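Local coordinates for protein putative modulator of DNA gyrase (Bacteroides thetaiotaomicron, PDB 1VPB) that probably acts as a metallopeptidase of the U62 (PmbA/TldD) family, although it was named a putative modulator of DNA gyrase, at residues N255-L260 against S434-P439; A105-R110 against D333-K338; S43-S48 against D168-A173; N281-K286 against G325-Y330. All coordinates share one frame; numbering follows the deposited sequence. Where two conformers were deposited one is given.

Overall arrangement
Interaction 1 is the buried one, its centre about 9 Å from that of the chain, and joins a helix start to a short strand through methyl packing and serine hydroxyls. Interaction 4 lies nearer the surface and meets the same five-stranded sheet at its other outermost strand; polar turn bonds dominate there, with leucine packing on a tyrosine beside them. Residues 325-330 lead almost directly into the helix of interaction 2, a surface contact held by a stacked arginine, a carboxylate and aliphatic chains. Interaction 3 belongs to a different sheet and is regular backbone pairing overlaid with water-linked polar side chains. The centres of interactions 3 and 4 are about 38 Å apart, on opposite sides of the chain's centre.

Interaction 1 of 4, residues N255-L260 against S434-P439; sequences NSSRLL and SSWRIP
The first turn of helix 256-265 packs here against strand 436-437, an outermost strand of a five-stranded mixed sheet that pairs in parallel with strand 352-354. Ile-438 is central, and its beta-branch lets it serve two neighbours at once. The CG2 branch lies against Ser-256, 3.4 Å from its OG, while the CG1 branch carries CD1 across obliquely to Leu-260 CD2, 3.6 Å away. Leu-260 holds CG anti to the backbone N (chi1 -174°), and the same CD2 methyl reaches the edge of the Trp-436 indole, 4.0 Å from CZ3. An alanine at Ile-438 would lose both branches and would probably loosen the fit of the Leu-260 methyl against the strand. The small serines of the helix allow the strand this close. Ser-256 OG sits in the crowded position between N and carbonyl carbon, from which its one proton could serve either Ile-438 O or Pro-439 O. Ser-257 OG, beside its own backbone N, touches Trp-436 CB and Ile-438 CG1 and hydrogen-bonds to a water. The same water donates to Trp-436 O at 2.8 Å, joining helix and strand through a backbone acceptor. At the start of the strand is an ST turn: Trp-436 N donates to Ser-434 OG over 3.0 Å, with an N-H...O angle of 154°.

Interaction 2 of 4, residues A105-R110 against D333-K338; sequences AKDEAR and DTYNAK
Tyr-335 holds CG anti to its backbone N (chi1 180°), sending the ring from the first turn of helix 334-340 over to a type I beta turn at 107-110, while Arg-110 bends at chi2 (-75°) so that its guanidinium lies flat against one face of that ring. The guanidinium and ring planes lie only 4° apart, with Arg-110 CZ 3.6 Å from the centroid of the Tyr-335 ring, a combined stack and cation-pi contact; Tyr-77 makes another cation-pi contact with the same arginine. At its far end Tyr-335 OH donates to Asp-107 OD2 over 2.7 Å, meeting the syn lone pair tip to tip. Asp-107 suits the place doubly, because its OD1 accepts from Ala-109 N in an Asx turn. Ala-109, small enough for the ring to come close, places CB 3.6 Å from Tyr-335 CE1, and the aliphatic chain of Lys-338 brings CD against its CA. An alanine at Tyr-335 would remove the stacking face and the hydroxyl together and would probably leave the turn poorly held to the helix. Asp-333 is the N-cap: its OD1 accepts from Asn-336 N, and its OD2 takes a 2.7 Å bond from a water that Arg-110 NH1 meets only weakly.

Interaction 3 of 4, residues S43-S48 against D168-A173; sequences SSSNTS and DGEDFA
Backbone bonds come first. Ser-43 and Phe-172 form a hydrogen-bonded pair in which Phe-172 N reaches Ser-43 O at 2.9 Å, answered by Ser-43 N to Phe-172 O; Ser-45 and Glu-170 repeat the exchange, and Asp-168 N donates to Thr-47 O. At the non-hydrogen-bonded positions between them CA-H...O contacts fill in, such as Ser-44 CA to Glu-170 O at 3.1 Å. Strands 36-52 and 159-177 are the two middle strands of a six-stranded antiparallel sheet; segments 43-48 and 168-173 run antiparallel, their axes at 179°. Side-chain bonds reinforce them. Ser-45 OG, held in the crowded position between N and carbonyl carbon, donates to Glu-170 OE2 at 2.7 Å on its anti lone pair; OE1 goes to Tyr-129 OH. On the opposite face Asn-46 ND2 meets Asp-168 O at 3.2 Å, in the carbonyl plane and on a lone pair, an oxygen that Thr-47 N also uses from above the plane. Gly-169 suits its place opposite Asn-46, because a CB there would collide with ND2. Asp-168 OD2 turns instead to Tyr-166 and Lys-141, the latter a salt bridge. Water extends the polar network: one accepts from Asn-46 ND2 at 2.6 Å and donates to Asp-171 OD2, while another joins Thr-47 OG1 to Asp-168 OD1. The one aromatic side chain, Phe-172, is met obliquely by Ser-43 OG, 3.5 Å from its CD1.

Interaction 4 of 4, residues N281-K286 against G325-Y330; sequences NKLNEK and GVLNTY
A type II beta turn, Lys-282 to Glu-285, lies along the short strand 326-327. Asn-284 takes the third position, where phi is positive, a conformation asparagine tolerates better than most residues. The turn closes with Glu-285 N bonded to Lys-282 O. Two backbone bonds then join it to the strand: Asn-284 N donates to Leu-327 O at 2.7 Å, and Leu-327 N to Glu-285 O at 3.2 Å. The Asn-284 side chain crosses Asn-328 at about a right angle, and its ND2 gives a 3.3 Å hydrogen bond to a lone pair of Asn-328 OD1. A water between Asn-284 ND2 and Asn-328 O adds a second link. Leu-283 suits its place because its aliphatic chain packs on an aromatic ring: Leu-283 CB lies 3.7 Å from Tyr-330 CE2, and CD1 is over the ring face, toward its rim. Tyr-330 OH is bonded to Leu-279 O. At Gly-325 a side chain would strike Lys-286 NZ and be jammed against the carbonyl O of the residue preceding the glycine. Beyond the contact, Asn-328 ND2 bonds Ser-320 OG on strand 319-323, the neighbouring antiparallel strand, while Leu-327 and Tyr-330 rest on Leu-267, in the loop between helices 256-265 and 269-273.

Interaction 1 of 4, residues N255-L260 against S434-P439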
loop_
_atom_site.group_PDB
_atom_site.type_symbol
_atom_site.label_atom_id
_atom_site.label_comp_id
_atom_site.label_asym_id
_atom_site.label_seq_id
_atom_site.Cartn_x
_atom_site.Cartn_y
_atom_site.Cartn_z
ATOM N N ASN A 255 -16.654 7.528 12.423
ATOM C CA ASN A 255 -15.982 8.596 11.613
ATOM C C ASN A 255 -15.394 9.859 12.280
ATOM O O ASN A 255 -14.705 10.628 11.630
ATOM C CB ASN A 255 -16.966 9.105 10.557
ATOM C CG ASN A 255 -17.227 8.081 9.491
ATOM O OD1 ASN A 255 -16.438 7.943 8.558
ATOM N ND2 ASN A 255 -18.304 7.328 9.643
ATOM N N SER A 256 -15.645 10.015 13.577
ATOM C CA SER A 256 -15.232 11.186 14.330
ATOM C C SER A 256 -13.710 11.321 14.394
ATOM O O SER A 256 -13.157 12.410 14.450
ATOM C CB SER A 256 -15.780 11.067 15.759
ATOM O OG SER A 256 -15.497 9.809 16.380
ATOM N N SER A 257 -13.037 10.188 14.402
ATOM C CA SER A 257 -11.576 10.178 14.455
ATOM C C SER A 257 -10.956 10.779 13.191
ATOM O O SER A 257 -9.849 11.368 13.255
ATOM C CB SER A 257 -11.045 8.766 14.667
ATOM O OG SER A 257 -11.546 8.267 15.913
ATOM N N ARG A 258 -11.628 10.621 12.071
ATOM C CA ARG A 258 -11.179 11.150 10.770
ATOM C C ARG A 258 -10.873 12.654 10.781
ATOM O O ARG A 258 -9.827 13.081 10.290
ATOM C CB ARG A 258 -12.203 10.836 9.658
ATOM C CG ARG A 258 -11.636 10.956 8.191
ATOM C CD ARG A 258 -11.683 12.337 7.441
ATOM N NE ARG A 258 -10.499 12.492 6.574
ATOM C CZ ARG A 258 -10.469 12.438 5.235
ATOM N NH1 ARG A 258 -11.558 12.238 4.476
ATOM N NH2 ARG A 258 -9.291 12.585 4.637
ATOM N N LEU A 259 -11.778 13.463 11.337
ATOM C CA LEU A 259 -11.529 14.904 11.422
ATOM C C LEU A 259 -10.434 15.298 12.433
ATOM O O LEU A 259 -9.853 16.396 12.323
ATOM C CB LEU A 259 -12.847 15.619 11.750
ATOM C CG LEU A 259 -13.896 15.540 10.656
ATOM C CD1 LEU A 259 -15.234 16.069 11.194
ATOM C CD2 LEU A 259 -13.409 16.346 9.439
ATOM N N LEU A 260 -10.161 14.434 13.419
ATOM C CA LEU A 260 -9.163 14.682 14.412
ATOM C C LEU A 260 -7.775 14.345 13.913
ATOM O O LEU A 260 -6.776 14.987 14.266
ATOM C CB LEU A 260 -9.421 13.842 15.669
ATOM C CG LEU A 260 -8.515 14.125 16.842
ATOM C CD1 LEU A 260 -8.601 15.549 17.351
ATOM C CD2 LEU A 260 -8.876 13.175 17.976
ATOM N N SER A 434 -10.761 0.733 19.736
ATOM C CA SER A 434 -9.822 1.510 18.944
ATOM C C SER A 434 -8.804 2.196 19.875
ATOM O O SER A 434 -9.137 2.551 20.954
ATOM C CB SER A 434 -10.606 2.628 18.209
ATOM O OG SER A 434 -9.719 3.387 17.406
ATOM N N SER A 435 -7.597 2.442 19.395
ATOM C CA SER A 435 -6.680 3.362 20.068
ATOM C C SER A 435 -7.078 4.841 20.018
ATOM O O SER A 435 -6.501 5.658 20.753
ATOM C CB SER A 435 -5.251 3.180 19.576
ATOM O OG SER A 435 -5.194 3.532 18.198
ATOM N N TRP A 436 -8.046 5.150 19.148
ATOM C CA TRP A 436 -8.724 6.455 19.026
ATOM C C TRP A 436 -10.080 6.333 19.770
ATOM O O TRP A 436 -11.013 5.788 19.201
ATOM C CB TRP A 436 -9.029 6.766 17.549
ATOM C CG TRP A 436 -7.788 6.929 16.670
ATOM C CD1 TRP A 436 -7.008 5.939 16.147
ATOM C CD2 TRP A 436 -7.210 8.161 16.245
ATOM N NE1 TRP A 436 -5.968 6.483 15.427
ATOM C CE2 TRP A 436 -6.071 7.851 15.474
ATOM C CE3 TRP A 436 -7.529 9.511 16.452
ATOM C CZ2 TRP A 436 -5.263 8.835 14.908
ATOM C CZ3 TRP A 436 -6.731 10.483 15.870
ATOM C CH2 TRP A 436 -5.611 10.138 15.107
ATOM N N ARG A 437 -10.180 6.785 21.020
ATOM C CA ARG A 437 -11.456 6.680 21.745
ATOM C C ARG A 437 -12.150 8.036 21.649
ATOM O O ARG A 437 -12.093 8.870 22.557
ATOM C CB ARG A 437 -11.105 6.313 23.173
ATOM C CG ARG A 437 -10.530 4.931 23.364
ATOM C CD ARG A 437 -10.288 4.581 24.791
ATOM N NE ARG A 437 -9.871 3.178 24.868
ATOM C CZ ARG A 437 -10.038 2.401 25.912
ATOM N NH1 ARG A 437 -10.567 2.869 27.027
ATOM N NH2 ARG A 437 -9.621 1.150 25.862
ATOM N N ILE A 438 -12.791 8.241 20.516
ATOM C CA ILE A 438 -13.421 9.499 20.162
ATOM C C ILE A 438 -14.917 9.248 19.952
ATOM O O ILE A 438 -15.293 8.434 19.101
ATOM C CB ILE A 438 -12.845 10.034 18.822
ATOM C CG1 ILE A 438 -11.295 9.970 18.822
ATOM C CG2 ILE A 438 -13.359 11.405 18.548
ATOM C CD1 ILE A 438 -10.588 10.667 19.902
ATOM N N PRO A 439 -15.762 9.927 20.729
ATOM C CA PRO A 439 -17.207 9.732 20.629
ATOM C C PRO A 439 -17.771 10.460 19.396
ATOM O O PRO A 439 -17.007 11.102 18.626
ATOM C CB PRO A 439 -17.723 10.403 21.916
ATOM C CG PRO A 439 -16.826 11.508 22.123
ATOM C CD PRO A 439 -15.434 10.967 21.733
HETATM O O HOH W 1 -12.398 5.450 16.763
#

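Interaction 2 of 4, residues A105-R110 against D333-K338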
loop_
_atom_site.group_PDB
_atom_site.type_symbol
_atom_site.label_atom_id
_atom_site.label_comp_id
_atom_site.label_asym_id
_atom_site.label_seq_id
_atom_site.Cartn_x
_atom_site.Cartn_y
_atom_site.Cartn_z
ATOM N N ALA A 105 26.449 10.958 4.428
ATOM C CA ALA A 105 26.841 12.177 5.135
ATOM C C ALA A 105 26.473 12.060 6.549
ATOM O O ALA A 105 25.432 11.523 6.896
ATOM C CB ALA A 105 26.165 13.399 4.521
ATOM N N LYS A 106 27.330 12.550 7.436
ATOM C CA LYS A 106 26.988 12.468 8.832
ATOM C C LYS A 106 25.774 13.337 9.184
ATOM O O LYS A 106 25.485 14.346 8.537
ATOM C CB LYS A 106 28.206 12.801 9.715
ATOM C CG LYS A 106 28.627 14.167 9.690
ATOM C CD LYS A 106 29.981 14.346 10.477
ATOM C CE LYS A 106 30.157 15.863 10.644
ATOM N NZ LYS A 106 31.425 16.216 11.325
ATOM N N ASP A 107 25.048 12.844 10.173
ATOM C CA ASP A 107 23.921 13.588 10.747
ATOM C C ASP A 107 24.047 13.661 12.247
ATOM O O ASP A 107 23.764 12.691 12.938
ATOM C CB ASP A 107 22.640 12.903 10.386
ATOM C CG ASP A 107 21.420 13.750 10.724
ATOM O OD1 ASP A 107 21.530 14.632 11.601
ATOM O OD2 ASP A 107 20.376 13.571 10.119
ATOM N N GLU A 108 24.521 14.799 12.738
ATOM C CA GLU A 108 24.908 14.874 14.140
ATOM C C GLU A 108 23.727 14.960 15.075
ATOM O O GLU A 108 23.868 14.859 16.316
ATOM C CB GLU A 108 25.829 16.055 14.344
ATOM C CG GLU A 108 27.200 15.812 13.718
ATOM C CD GLU A 108 28.212 16.880 14.070
ATOM O OE1 GLU A 108 28.601 16.982 15.248
ATOM O OE2 GLU A 108 28.588 17.627 13.160
ATOM N N ALA A 109 22.583 15.175 14.483
ATOM C CA ALA A 109 21.331 15.172 15.292
ATOM C C ALA A 109 20.822 13.761 15.579
ATOM O O ALA A 109 19.919 13.624 16.453
ATOM C CB ALA A 109 20.280 15.994 14.632
ATOM N N ARG A 110 21.341 12.724 14.887
ATOM C CA ARG A 110 20.969 11.338 15.135
ATOM C C ARG A 110 21.777 10.887 16.331
ATOM O O ARG A 110 22.926 10.454 16.246
ATOM C CB ARG A 110 21.218 10.406 13.891
ATOM C CG ARG A 110 20.290 10.640 12.749
ATOM C CD ARG A 110 18.917 10.091 12.982
ATOM N NE ARG A 110 18.098 10.288 11.825
ATOM C CZ ARG A 110 16.780 10.137 11.816
ATOM N NH1 ARG A 110 16.120 9.794 12.901
ATOM N NH2 ARG A 110 16.129 10.363 10.702
ATOM N N ASP A 333 10.173 13.581 18.855
ATOM C CA ASP A 333 11.177 12.590 19.209
ATOM C C ASP A 333 12.560 13.229 19.394
ATOM O O ASP A 333 12.766 14.452 19.252
ATOM C CB ASP A 333 11.215 11.444 18.202
ATOM C CG ASP A 333 11.869 11.828 16.900
ATOM O OD1 ASP A 333 12.085 13.040 16.625
ATOM O OD2 ASP A 333 12.088 10.941 16.070
ATOM N N THR A 334 13.537 12.390 19.716
ATOM C CA THR A 334 14.854 12.872 20.120
ATOM C C THR A 334 15.486 13.643 18.958
ATOM O O THR A 334 16.025 14.741 19.139
ATOM C CB THR A 334 15.721 11.696 20.563
ATOM O OG1 THR A 334 15.171 11.113 21.774
ATOM C CG2 THR A 334 17.111 12.143 20.993
ATOM N N TYR A 335 15.432 13.053 17.782
ATOM C CA TYR A 335 16.022 13.669 16.583
ATOM C C TYR A 335 15.447 15.037 16.256
ATOM O O TYR A 335 16.178 16.017 16.135
ATOM C CB TYR A 335 15.819 12.736 15.429
ATOM C CG TYR A 335 16.358 13.208 14.138
ATOM C CD1 TYR A 335 17.739 13.338 13.951
ATOM C CD2 TYR A 335 15.530 13.477 13.089
ATOM C CE1 TYR A 335 18.249 13.763 12.760
ATOM C CE2 TYR A 335 16.027 13.888 11.877
ATOM C CZ TYR A 335 17.392 14.030 11.718
ATOM O OH TYR A 335 17.834 14.423 10.465
ATOM N N ASN A 336 14.112 15.141 16.131
ATOM C CA ASN A 336 13.507 16.412 15.851
ATOM C C ASN A 336 13.658 17.430 16.981
ATOM O O ASN A 336 13.776 18.646 16.728
ATOM C CB ASN A 336 12.059 16.220 15.413
ATOM C CG ASN A 336 11.948 15.609 14.064
ATOM O OD1 ASN A 336 12.357 16.209 13.061
ATOM N ND2 ASN A 336 11.415 14.406 14.002
ATOM N N ALA A 337 13.668 16.965 18.220
ATOM C CA ALA A 337 13.953 17.840 19.344
ATOM C C ALA A 337 15.344 18.487 19.169
ATOM O O ALA A 337 15.497 19.708 19.284
ATOM C CB ALA A 337 13.859 17.105 20.681
ATOM N N LYS A 338 16.340 17.667 18.852
ATOM C CA LYS A 338 17.704 18.187 18.658
ATOM C C LYS A 338 17.779 19.186 17.509
ATOM O O LYS A 338 18.407 20.266 17.657
ATOM C CB LYS A 338 18.691 17.033 18.460
ATOM C CG LYS A 338 20.152 17.456 18.604
ATOM C CD LYS A 338 21.034 16.306 18.862
ATOM C CE LYS A 338 22.529 16.669 18.791
ATOM N NZ LYS A 338 22.863 17.685 19.869
HETATM O O HOH W 2 12.928 10.774 13.494
#

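Interaction 3 of 4, residues S43-S48 against D168-A173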
loop_
_atom_site.group_PDB
_atom_site.type_symbol
_atom_site.label_atom_id
_atom_site.label_comp_id
_atom_site.label_asym_id
_atom_site.label_seq_id
_atom_site.Cartn_x
_atom_site.Cartn_y
_atom_site.Cartn_z
ATOM N N SER A 43 8.568 -10.872 16.356
ATOM C CA SER A 43 7.935 -12.004 15.725
ATOM C C SER A 43 6.443 -11.834 15.764
ATOM O O SER A 43 5.878 -11.045 16.544
ATOM C CB SER A 43 8.298 -13.299 16.378
ATOM O OG SER A 43 7.729 -13.379 17.629
ATOM N N SER A 44 5.805 -12.556 14.892
ATOM C CA SER A 44 4.346 -12.448 14.846
ATOM C C SER A 44 3.810 -13.728 14.217
ATOM O O SER A 44 4.541 -14.511 13.561
ATOM C CB SER A 44 3.953 -11.240 14.018
ATOM O OG SER A 44 4.450 -11.421 12.697
ATOM N N SER A 45 2.508 -13.921 14.391
ATOM C CA SER A 45 1.827 -14.935 13.600
ATOM C C SER A 45 0.402 -14.469 13.407
ATOM O O SER A 45 -0.056 -13.578 14.122
ATOM C CB SER A 45 1.944 -16.316 14.201
ATOM O OG SER A 45 1.032 -16.547 15.252
ATOM N N ASN A 46 -0.255 -14.979 12.373
ATOM C CA ASN A 46 -1.589 -14.530 12.031
ATOM C C ASN A 46 -2.390 -15.569 11.290
ATOM O O ASN A 46 -1.836 -16.343 10.504
ATOM C CB ASN A 46 -1.564 -13.322 11.124
ATOM C CG ASN A 46 -0.695 -12.205 11.635
ATOM O OD1 ASN A 46 0.519 -12.153 11.359
ATOM N ND2 ASN A 46 -1.312 -11.284 12.374
ATOM N N THR A 47 -3.725 -15.481 11.435
ATOM C CA THR A 47 -4.673 -16.215 10.619
ATOM C C THR A 47 -5.695 -15.276 10.009
ATOM O O THR A 47 -6.231 -14.387 10.709
ATOM C CB THR A 47 -5.410 -17.243 11.502
ATOM O OG1 THR A 47 -4.476 -18.246 11.928
ATOM C CG2 THR A 47 -6.484 -17.972 10.771
ATOM N N SER A 48 -5.998 -15.516 8.731
ATOM C CA SER A 48 -7.067 -14.836 8.010
ATOM C C SER A 48 -7.994 -15.845 7.361
ATOM O O SER A 48 -7.544 -16.703 6.593
ATOM C CB SER A 48 -6.477 -13.941 6.916
ATOM O OG SER A 48 -7.492 -13.505 6.059
ATOM N N ASP A 168 -6.874 -12.767 13.007
ATOM C CA ASP A 168 -6.236 -12.620 14.284
ATOM C C ASP A 168 -4.728 -12.505 14.137
ATOM O O ASP A 168 -4.167 -12.658 13.048
ATOM C CB ASP A 168 -6.637 -13.724 15.270
ATOM C CG ASP A 168 -6.060 -15.114 14.941
ATOM O OD1 ASP A 168 -4.896 -15.189 14.423
ATOM O OD2 ASP A 168 -6.741 -16.130 15.225
ATOM N N GLY A 169 -4.080 -12.183 15.231
ATOM C CA GLY A 169 -2.617 -12.188 15.289
ATOM C C GLY A 169 -2.040 -12.089 16.664
ATOM O O GLY A 169 -2.742 -11.732 17.635
ATOM N N GLU A 170 -0.768 -12.422 16.772
ATOM C CA GLU A 170 0.005 -12.187 17.966
ATOM C C GLU A 170 1.292 -11.492 17.527
ATOM O O GLU A 170 1.800 -11.783 16.445
ATOM C CB GLU A 170 0.302 -13.479 18.715
ATOM C CG GLU A 170 1.008 -14.508 17.882
ATOM C CD GLU A 170 1.362 -15.820 18.581
ATOM O OE1 GLU A 170 1.295 -15.933 19.801
ATOM O OE2 GLU A 170 1.777 -16.733 17.844
ATOM N N ASP A 171 1.805 -10.629 18.372
ATOM C CA ASP A 171 2.987 -9.804 18.078
ATOM C C ASP A 171 3.836 -9.769 19.308
ATOM O O ASP A 171 3.336 -9.579 20.421
ATOM C CB ASP A 171 2.573 -8.419 17.671
ATOM C CG ASP A 171 1.903 -8.395 16.350
ATOM O OD1 ASP A 171 2.632 -8.385 15.342
ATOM O OD2 ASP A 171 0.691 -8.311 16.235
ATOM N N PHE A 172 5.130 -9.972 19.111
ATOM C CA PHE A 172 6.160 -9.905 20.152
ATOM C C PHE A 172 7.296 -9.026 19.700
ATOM O O PHE A 172 7.666 -9.032 18.517
ATOM C CB PHE A 172 6.764 -11.266 20.420
ATOM C CG PHE A 172 5.741 -12.332 20.834
ATOM C CD1 PHE A 172 5.058 -13.062 19.887
ATOM C CD2 PHE A 172 5.480 -12.589 22.182
ATOM C CE1 PHE A 172 4.112 -14.023 20.258
ATOM C CE2 PHE A 172 4.511 -13.543 22.543
ATOM C CZ PHE A 172 3.848 -14.226 21.576
ATOM N N ALA A 173 7.861 -8.301 20.635
ATOM C CA ALA A 173 9.034 -7.427 20.337
ATOM C C ALA A 173 9.938 -7.403 21.499
ATOM O O ALA A 173 9.472 -7.264 22.639
ATOM C CB ALA A 173 8.591 -6.044 20.020
HETATM O O HOH W 3 5.670 -8.157 15.986
HETATM O O HOH W 4 -0.259 -9.428 13.910
HETATM O O HOH W 5 -3.739 -17.608 14.370
#

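Interaction 4 of 4, residues N281-K286 against G325-Y330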
loop_
_atom_site.group_PDB
_atom_site.type_symbol
_atom_site.label_atom_id
_atom_site.label_comp_id
_atom_site.label_asym_id
_atom_site.label_seq_id
_atom_site.Cartn_x
_atom_site.Cartn_y
_atom_site.Cartn_z
ATOM N N ASN A 281 3.726 26.928 16.265
ATOM C CA ASN A 281 3.571 28.168 17.051
ATOM C C ASN A 281 2.212 28.338 17.739
ATOM O O ASN A 281 1.793 29.446 18.039
ATOM C CB ASN A 281 3.841 29.428 16.195
ATOM C CG ASN A 281 5.255 29.481 15.652
ATOM O OD1 ASN A 281 6.211 28.939 16.253
ATOM N ND2 ASN A 281 5.402 30.120 14.492
ATOM N N LYS A 282 1.502 27.246 17.950
ATOM C CA LYS A 282 0.203 27.319 18.634
ATOM C C LYS A 282 0.250 26.690 20.027
ATOM O O LYS A 282 -0.782 26.635 20.709
ATOM C CB LYS A 282 -0.836 26.604 17.813
ATOM C CG LYS A 282 -1.041 27.096 16.374
ATOM C CD LYS A 282 -1.386 28.505 16.245
ATOM C CE LYS A 282 -1.634 28.804 14.764
ATOM N NZ LYS A 282 -1.325 30.213 14.471
ATOM N N LEU A 283 1.426 26.244 20.477
ATOM C CA LEU A 283 1.530 25.561 21.748
ATOM C C LEU A 283 1.090 26.518 22.845
ATOM O O LEU A 283 1.472 27.681 22.846
ATOM C CB LEU A 283 2.955 25.023 21.986
ATOM C CG LEU A 283 3.186 24.123 23.198
ATOM C CD1 LEU A 283 2.444 22.785 23.056
ATOM C CD2 LEU A 283 4.652 23.854 23.359
ATOM N N ASN A 284 0.266 25.997 23.762
ATOM C CA ASN A 284 -0.245 26.741 24.897
ATOM C C ASN A 284 -1.127 27.913 24.504
ATOM O O ASN A 284 -1.402 28.770 25.319
ATOM C CB ASN A 284 0.874 27.157 25.864
ATOM C CG ASN A 284 1.707 25.951 26.344
ATOM O OD1 ASN A 284 2.911 25.979 26.197
ATOM N ND2 ASN A 284 1.056 24.884 26.831
ATOM N N GLU A 285 -1.661 27.882 23.285
ATOM C CA GLU A 285 -2.650 28.858 22.876
ATOM C C GLU A 285 -4.052 28.282 22.868
ATOM O O GLU A 285 -4.264 27.068 22.724
ATOM C CB GLU A 285 -2.329 29.380 21.468
ATOM C CG GLU A 285 -0.955 30.030 21.300
ATOM C CD GLU A 285 -0.763 31.331 22.069
ATOM O OE1 GLU A 285 -1.718 31.971 22.573
ATOM O OE2 GLU A 285 0.402 31.717 22.212
ATOM N N LYS A 286 -5.009 29.183 22.988
ATOM C CA LYS A 286 -6.415 28.822 23.106
ATOM C C LYS A 286 -6.991 28.763 21.695
ATOM O O LYS A 286 -7.681 29.697 21.240
ATOM C CB LYS A 286 -7.158 29.859 23.964
ATOM C CG LYS A 286 -8.367 29.322 24.686
ATOM C CD LYS A 286 -9.454 28.714 23.832
ATOM C CE LYS A 286 -10.677 28.338 24.707
ATOM N NZ LYS A 286 -11.813 27.701 23.988
ATOM N N GLY A 325 -9.661 23.295 24.832
ATOM C CA GLY A 325 -9.304 24.038 23.632
ATOM C C GLY A 325 -7.897 24.584 23.573
ATOM O O GLY A 325 -7.474 25.103 22.544
ATOM N N VAL A 326 -7.177 24.478 24.689
ATOM C CA VAL A 326 -5.799 24.942 24.753
ATOM C C VAL A 326 -4.923 23.766 24.348
ATOM O O VAL A 326 -5.015 22.675 24.926
ATOM C CB VAL A 326 -5.431 25.410 26.143
ATOM C CG1 VAL A 326 -3.920 25.730 26.231
ATOM C CG2 VAL A 326 -6.280 26.607 26.517
ATOM N N LEU A 327 -4.079 23.978 23.354
ATOM C CA LEU A 327 -3.127 22.944 22.938
ATOM C C LEU A 327 -1.957 22.853 23.912
ATOM O O LEU A 327 -1.300 23.882 24.203
ATOM C CB LEU A 327 -2.577 23.290 21.558
ATOM C CG LEU A 327 -1.524 22.340 21.005
ATOM C CD1 LEU A 327 -2.101 20.925 20.876
ATOM C CD2 LEU A 327 -1.061 22.890 19.673
ATOM N N ASN A 328 -1.682 21.653 24.416
ATOM C CA ASN A 328 -0.681 21.516 25.445
ATOM C C ASN A 328 0.540 20.645 25.148
ATOM O O ASN A 328 1.448 20.586 25.973
ATOM C CB ASN A 328 -1.308 20.999 26.737
ATOM C CG ASN A 328 -2.071 22.086 27.480
ATOM O OD1 ASN A 328 -1.719 23.267 27.442
ATOM N ND2 ASN A 328 -3.107 21.688 28.177
ATOM N N THR A 329 0.513 19.915 24.030
ATOM C CA THR A 329 1.559 18.937 23.676
ATOM C C THR A 329 1.885 18.940 22.198
ATOM O O THR A 329 0.974 18.980 21.363
ATOM C CB THR A 329 1.061 17.525 24.031
ATOM O OG1 THR A 329 0.919 17.423 25.444
ATOM C CG2 THR A 329 2.098 16.463 23.694
ATOM N N TYR A 330 3.192 18.827 21.886
ATOM C CA TYR A 330 3.619 18.331 20.588
ATOM C C TYR A 330 4.255 16.948 20.819
ATOM O O TYR A 330 4.695 16.629 21.945
ATOM C CB TYR A 330 4.659 19.263 20.014
ATOM C CG TYR A 330 4.219 20.628 19.569
ATOM C CD1 TYR A 330 3.097 20.811 18.781
ATOM C CD2 TYR A 330 5.009 21.728 19.832
ATOM C CE1 TYR A 330 2.753 22.098 18.282
ATOM C CE2 TYR A 330 4.656 22.983 19.369
ATOM C CZ TYR A 330 3.532 23.160 18.602
ATOM O OH TYR A 330 3.213 24.449 18.163
HETATM O O HOH W 6 2.306 22.527 27.650
HETATM O O HOH W 7 -1.086 25.740 28.647
#